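Local coordinates for flagellar biosynthetic protein FliP (Thermotoga maritima MSB8, PDB 5H72), which probably takes part in flagellum-specific protein export as a core component of the type III export gate, represented here by its periplasmic domain, at residues Ile34-Leu37 against Lys38-Asn42; Tyr18-Met21 against Phe22-Asn26. All coordinates share one frame; numbering follows the deposited sequence.

Contact 1: residues Ile34-Leu37 against Lys38-Asn42; sequences INEL and KNHHN
A Schellman motif linking L37 to N42 ends helix 17-39 and illustrates how a helix terminus uses up its last carbonyls. N42 N donates to L37 O at 2.8 Å, almost straight at 173°, while H41, the C-prime residue with positive phi, sends its N to K38 O at 2.9 Å. One turn earlier, the amides of N35 and N39 meet with their planes 85° apart. N35 OD1 lies 2.9 Å from N39 ND2, but the alignment is too poor for a hydrogen bond, so this is polar packing. With an alanine at N35, the N39 amide would probably lose the polar group it packs against and be less restrained in its rotation. E36 and H40 run side by side, the E36 chain bent at chi2 (-68°). Water 2 joins them, giving a proton to E36 OE2 at 2.7 Å and lying 2.7 Å from H40 NE2, in the plane of the imidazole at its edge. E36 OE1 forms a salt bridge to R28 of the second subunit; E76 of the same chain is close by, which may raise the proton affinity of one carboxylate. Across the turn, L37 CD2 rests 3.8 Å from N42 CB.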
loop_
_atom_site.group_PDB
_atom_site.type_symbol
_atom_site.label_atom_id
_atom_site.label_comp_id
_atom_site.label_asym_id
_atom_site.label_seq_id
_atom_site.Cartn_x
_atom_site.Cartn_y
_atom_site.Cartn_z
ATOM N N ILE A 34 -12.892 -6.171 4.553
ATOM C CA ILE A 34 -14.184 -6.481 5.147
ATOM C C ILE A 34 -14.036 -6.987 6.587
ATOM O O ILE A 34 -14.752 -6.547 7.485
ATOM C CB ILE A 34 -14.942 -7.507 4.288
ATOM C CG1 ILE A 34 -15.468 -6.823 3.025
ATOM C CG2 ILE A 34 -16.086 -8.140 5.070
ATOM C CD1 ILE A 34 -15.938 -7.778 1.958
ATOM N N ASN A 35 -13.088 -7.889 6.816
ATOM C CA ASN A 35 -12.859 -8.423 8.158
ATOM C C ASN A 35 -12.454 -7.334 9.150
ATOM O O ASN A 35 -12.941 -7.309 10.278
ATOM C CB ASN A 35 -11.796 -9.511 8.113
ATOM C CG ASN A 35 -11.580 -10.180 9.458
ATOM O OD1 ASN A 35 -10.510 -10.072 10.050
ATOM N ND2 ASN A 35 -12.596 -10.882 9.944
ATOM N N GLU A 36 -11.572 -6.429 8.721
ATOM C CA GLU A 36 -11.129 -5.307 9.553
ATOM C C GLU A 36 -12.304 -4.403 9.909
ATOM O O GLU A 36 -12.408 -3.919 11.033
ATOM C CB GLU A 36 -10.048 -4.482 8.843
ATOM C CG GLU A 36 -8.638 -5.027 8.992
ATOM C CD GLU A 36 -8.110 -4.919 10.421
ATOM O OE1 GLU A 36 -7.941 -3.787 10.920
ATOM O OE2 GLU A 36 -7.864 -5.973 11.042
ATOM N N LEU A 37 -13.181 -4.178 8.934
ATOM C CA LEU A 37 -14.324 -3.303 9.131
ATOM C C LEU A 37 -15.328 -3.912 10.112
ATOM O O LEU A 37 -15.902 -3.204 10.936
ATOM C CB LEU A 37 -15.005 -2.995 7.789
ATOM C CG LEU A 37 -14.319 -1.965 6.882
ATOM C CD1 LEU A 37 -14.869 -2.055 5.478
ATOM C CD2 LEU A 37 -14.476 -0.546 7.412
ATOM N N LYS A 38 -15.537 -5.223 10.023
ATOM C CA LYS A 38 -16.461 -5.894 10.924
ATOM C C LYS A 38 -15.878 -5.975 12.320
ATOM O O LYS A 38 -16.547 -5.636 13.292
ATOM C CB LYS A 38 -16.808 -7.298 10.420
ATOM C CG LYS A 38 -17.687 -7.290 9.186
ATOM C CD LYS A 38 -18.243 -8.673 8.897
ATOM C CE LYS A 38 -19.087 -8.657 7.625
ATOM N NZ LYS A 38 -19.644 -10.007 7.294
ATOM N N ASN A 39 -14.631 -6.420 12.417
ATOM C CA ASN A 39 -14.020 -6.651 13.717
ATOM C C ASN A 39 -13.861 -5.364 14.528
ATOM O O ASN A 39 -13.793 -5.408 15.753
ATOM C CB ASN A 39 -12.675 -7.369 13.549
ATOM C CG ASN A 39 -12.851 -8.850 13.168
ATOM O OD1 ASN A 39 -13.923 -9.433 13.368
ATOM N ND2 ASN A 39 -11.798 -9.459 12.629
ATOM N N HIS A 40 -13.845 -4.218 13.856
ATOM C CA HIS A 40 -13.789 -2.935 14.556
ATOM C C HIS A 40 -15.122 -2.172 14.471
ATOM O O HIS A 40 -15.200 -1.001 14.824
ATOM C CB HIS A 40 -12.647 -2.081 14.008
ATOM C CG HIS A 40 -11.293 -2.703 14.184
ATOM N ND1 HIS A 40 -10.675 -2.805 15.411
ATOM C CD2 HIS A 40 -10.445 -3.258 13.289
ATOM C CE1 HIS A 40 -9.500 -3.393 15.267
ATOM N NE2 HIS A 40 -9.338 -3.683 13.985
ATOM N N HIS A 41 -16.166 -2.852 14.006
ATOM C CA HIS A 41 -17.530 -2.316 14.021
ATOM C C HIS A 41 -17.621 -0.999 13.289
ATOM O O HIS A 41 -18.207 -0.036 13.783
ATOM C CB HIS A 41 -18.025 -2.157 15.463
ATOM C CG HIS A 41 -17.773 -3.365 16.317
ATOM N ND1 HIS A 41 -16.664 -3.483 17.126
ATOM C CD2 HIS A 41 -18.462 -4.521 16.449
ATOM C CE1 HIS A 41 -16.689 -4.655 17.740
ATOM N NE2 HIS A 41 -17.774 -5.306 17.346
ATOM N N ASN A 42 -17.023 -0.969 12.103
ATOM C CA ASN A 42 -16.955 0.232 11.301
ATOM C C ASN A 42 -17.772 0.106 10.027
ATOM O O ASN A 42 -17.621 0.916 9.114
ATOM C CB ASN A 42 -15.495 0.550 10.945
ATOM C CG ASN A 42 -14.761 1.250 12.062
ATOM O OD1 ASN A 42 -13.584 0.997 12.311
ATOM N ND2 ASN A 42 -15.461 2.136 12.751
HETATM O O HOH W 1 -12.120 -0.875 10.754
HETATM O O HOH W 2 -6.958 -4.909 13.370
#

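Contact 2: residues Tyr18-Met21 against Phe22-Asn26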
loop_
_atom_site.group_PDB
_atom_site.type_symbol
_atom_site.label_atom_id
_atom_site.label_comp_id
_atom_site.label_asym_id
_atom_site.label_seq_id
_atom_site.Cartn_x
_atom_site.Cartn_y
_atom_site.Cartn_z
ATOM N N TYR A 18 -2.513 -13.827 -15.604
ATOM C CA TYR A 18 -2.257 -12.701 -14.717
ATOM C C TYR A 18 -3.560 -12.180 -14.127
ATOM O O TYR A 18 -3.594 -11.742 -12.984
ATOM C CB TYR A 18 -1.536 -11.571 -15.455
ATOM C CG TYR A 18 -0.046 -11.762 -15.587
ATOM C CD1 TYR A 18 0.698 -12.320 -14.557
ATOM C CD2 TYR A 18 0.620 -11.388 -16.748
ATOM C CE1 TYR A 18 2.065 -12.497 -14.675
ATOM C CE2 TYR A 18 1.985 -11.562 -16.877
ATOM C CZ TYR A 18 2.700 -12.118 -15.837
ATOM O OH TYR A 18 4.057 -12.293 -15.964
ATOM N N GLN A 19 -4.634 -12.234 -14.908
ATOM C CA GLN A 19 -5.896 -11.664 -14.459
ATOM C C GLN A 19 -6.579 -12.517 -13.390
ATOM O O GLN A 19 -7.158 -11.979 -12.447
ATOM C CB GLN A 19 -6.837 -11.439 -15.644
ATOM C CG GLN A 19 -6.801 -10.002 -16.169
ATOM C CD GLN A 19 -6.948 -8.967 -15.054
ATOM O OE1 GLN A 19 -7.790 -9.108 -14.164
ATOM N NE2 GLN A 19 -6.121 -7.926 -15.093
ATOM N N GLU A 20 -6.512 -13.837 -13.533
ATOM C CA GLU A 20 -7.039 -14.734 -12.512
ATOM C C GLU A 20 -6.229 -14.585 -11.231
ATOM O O GLU A 20 -6.759 -14.654 -10.115
ATOM C CB GLU A 20 -7.012 -16.189 -12.996
ATOM C CG GLU A 20 -6.796 -17.246 -11.899
ATOM C CD GLU A 20 -8.024 -17.478 -11.021
ATOM O OE1 GLU A 20 -8.955 -16.639 -11.045
ATOM O OE2 GLU A 20 -8.061 -18.508 -10.303
ATOM N N MET A 21 -4.935 -14.369 -11.417
ATOM C CA MET A 21 -4.015 -14.192 -10.315
ATOM C C MET A 21 -4.313 -12.891 -9.562
ATOM O O MET A 21 -4.332 -12.860 -8.330
ATOM C CB MET A 21 -2.582 -14.216 -10.840
ATOM C CG MET A 21 -1.534 -14.170 -9.769
ATOM S SD MET A 21 -0.707 -12.580 -9.775
ATOM C CE MET A 21 0.466 -12.789 -11.119
ATOM N N PHE A 22 -4.572 -11.821 -10.305
ATOM C CA PHE A 22 -4.909 -10.548 -9.683
ATOM C C PHE A 22 -6.318 -10.587 -9.101
ATOM O O PHE A 22 -6.616 -9.879 -8.149
ATOM C CB PHE A 22 -4.765 -9.402 -10.684
ATOM C CG PHE A 22 -3.367 -8.868 -10.781
ATOM C CD1 PHE A 22 -2.779 -8.243 -9.689
ATOM C CD2 PHE A 22 -2.638 -8.990 -11.953
ATOM C CE1 PHE A 22 -1.493 -7.751 -9.760
ATOM C CE2 PHE A 22 -1.346 -8.496 -12.034
ATOM C CZ PHE A 22 -0.772 -7.875 -10.934
ATOM N N GLN A 23 -7.173 -11.429 -9.673
ATOM C CA GLN A 23 -8.500 -11.666 -9.123
ATOM C C GLN A 23 -8.419 -12.352 -7.756
ATOM O O GLN A 23 -9.194 -12.056 -6.847
ATOM C CB GLN A 23 -9.329 -12.507 -10.089
ATOM C CG GLN A 23 -10.321 -11.697 -10.912
ATOM C CD GLN A 23 -11.503 -11.198 -10.086
ATOM O OE1 GLN A 23 -11.438 -10.135 -9.457
ATOM N NE2 GLN A 23 -12.590 -11.967 -10.084
ATOM N N ARG A 24 -7.475 -13.274 -7.621
ATOM C CA ARG A 24 -7.223 -13.898 -6.339
ATOM C C ARG A 24 -6.766 -12.859 -5.324
ATOM O O ARG A 24 -7.225 -12.864 -4.173
ATOM C CB ARG A 24 -6.175 -15.000 -6.465
ATOM C CG ARG A 24 -6.601 -16.182 -7.319
ATOM C CD ARG A 24 -7.626 -17.040 -6.621
ATOM N NE ARG A 24 -7.451 -18.442 -6.987
ATOM C CZ ARG A 24 -7.389 -19.442 -6.115
ATOM N NH1 ARG A 24 -7.495 -19.200 -4.814
ATOM N NH2 ARG A 24 -7.225 -20.687 -6.543
ATOM N N VAL A 25 -5.869 -11.969 -5.751
ATOM C CA VAL A 25 -5.323 -10.948 -4.860
ATOM C C VAL A 25 -6.389 -9.906 -4.530
ATOM O O VAL A 25 -6.444 -9.412 -3.406
ATOM C CB VAL A 25 -4.058 -10.274 -5.464
ATOM C CG1 VAL A 25 -3.618 -9.081 -4.634
ATOM C CG2 VAL A 25 -2.930 -11.288 -5.574
ATOM N N ASN A 26 -7.257 -9.596 -5.488
ATOM C CA ASN A 26 -8.380 -8.691 -5.231
ATOM C C ASN A 26 -9.322 -9.274 -4.173
ATOM O O ASN A 26 -9.735 -8.579 -3.240
ATOM C CB ASN A 26 -9.146 -8.390 -6.530
ATOM C CG ASN A 26 -10.369 -7.489 -6.310
ATOM O OD1 ASN A 26 -10.237 -6.304 -6.005
ATOM N ND2 ASN A 26 -11.562 -8.050 -6.490
#
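With CG anti to the backbone N (chi1 -175°) and further bends at chi2 and chi3, M21 brings its sulfur over the ring of F22, whose own CG lies anti to its carbonyl carbon. The pair is a worked example of a Met-aromatic contact between sequence neighbours: M21 SD sits 4.5 Å from the centroid of the F22 ring and only 6° off the ring normal. The rim of the same ring turns toward the preceding turn, its CD2 4.5 Å from Y18 CB in a loose apolar touch. E20 and R24, one turn apart, pair their charges through R24 NE and E20 OE2, a salt bridge whose hydrogen bond is weak at 3.4 Å. The carboxylate oxygen comes to the edge of the guanidinium, near its plane, although the two flat groups are turned 58° apart. Ordinary helical bonds run beneath, such as F22 N to Y18 O at 2.9 Å and V25 N to M21 O at 3.1 Å. This surface stretch of helix 17-39 lies among other subunits: Y18 and F22 pack on L74 and P70 in helix 65-80 of the third subunit, while M21, R24 and V25 meet F81, just past helix 65-80 of the second.

Contacts 1 and 2 share helix 17-39, contact 2 near its beginning and contact 1 at its end, so the two show how one long helix serves different surroundings along its length. Their centres are 23 Å apart and their nearest atoms about 8 Å, with no touch between them. Contact 1 is partly buried, its centre about 9 Å from the centre of the chain, and there the helix meets helices 43-52 and 65-80 of its own subunit; the centre of contact 2 lies about 17 Å from the chain centre. Both reach the second subunit, contact 1 through a salt bridge as well as packing, contact 2 mainly through packing, and contact 2 also meets the third.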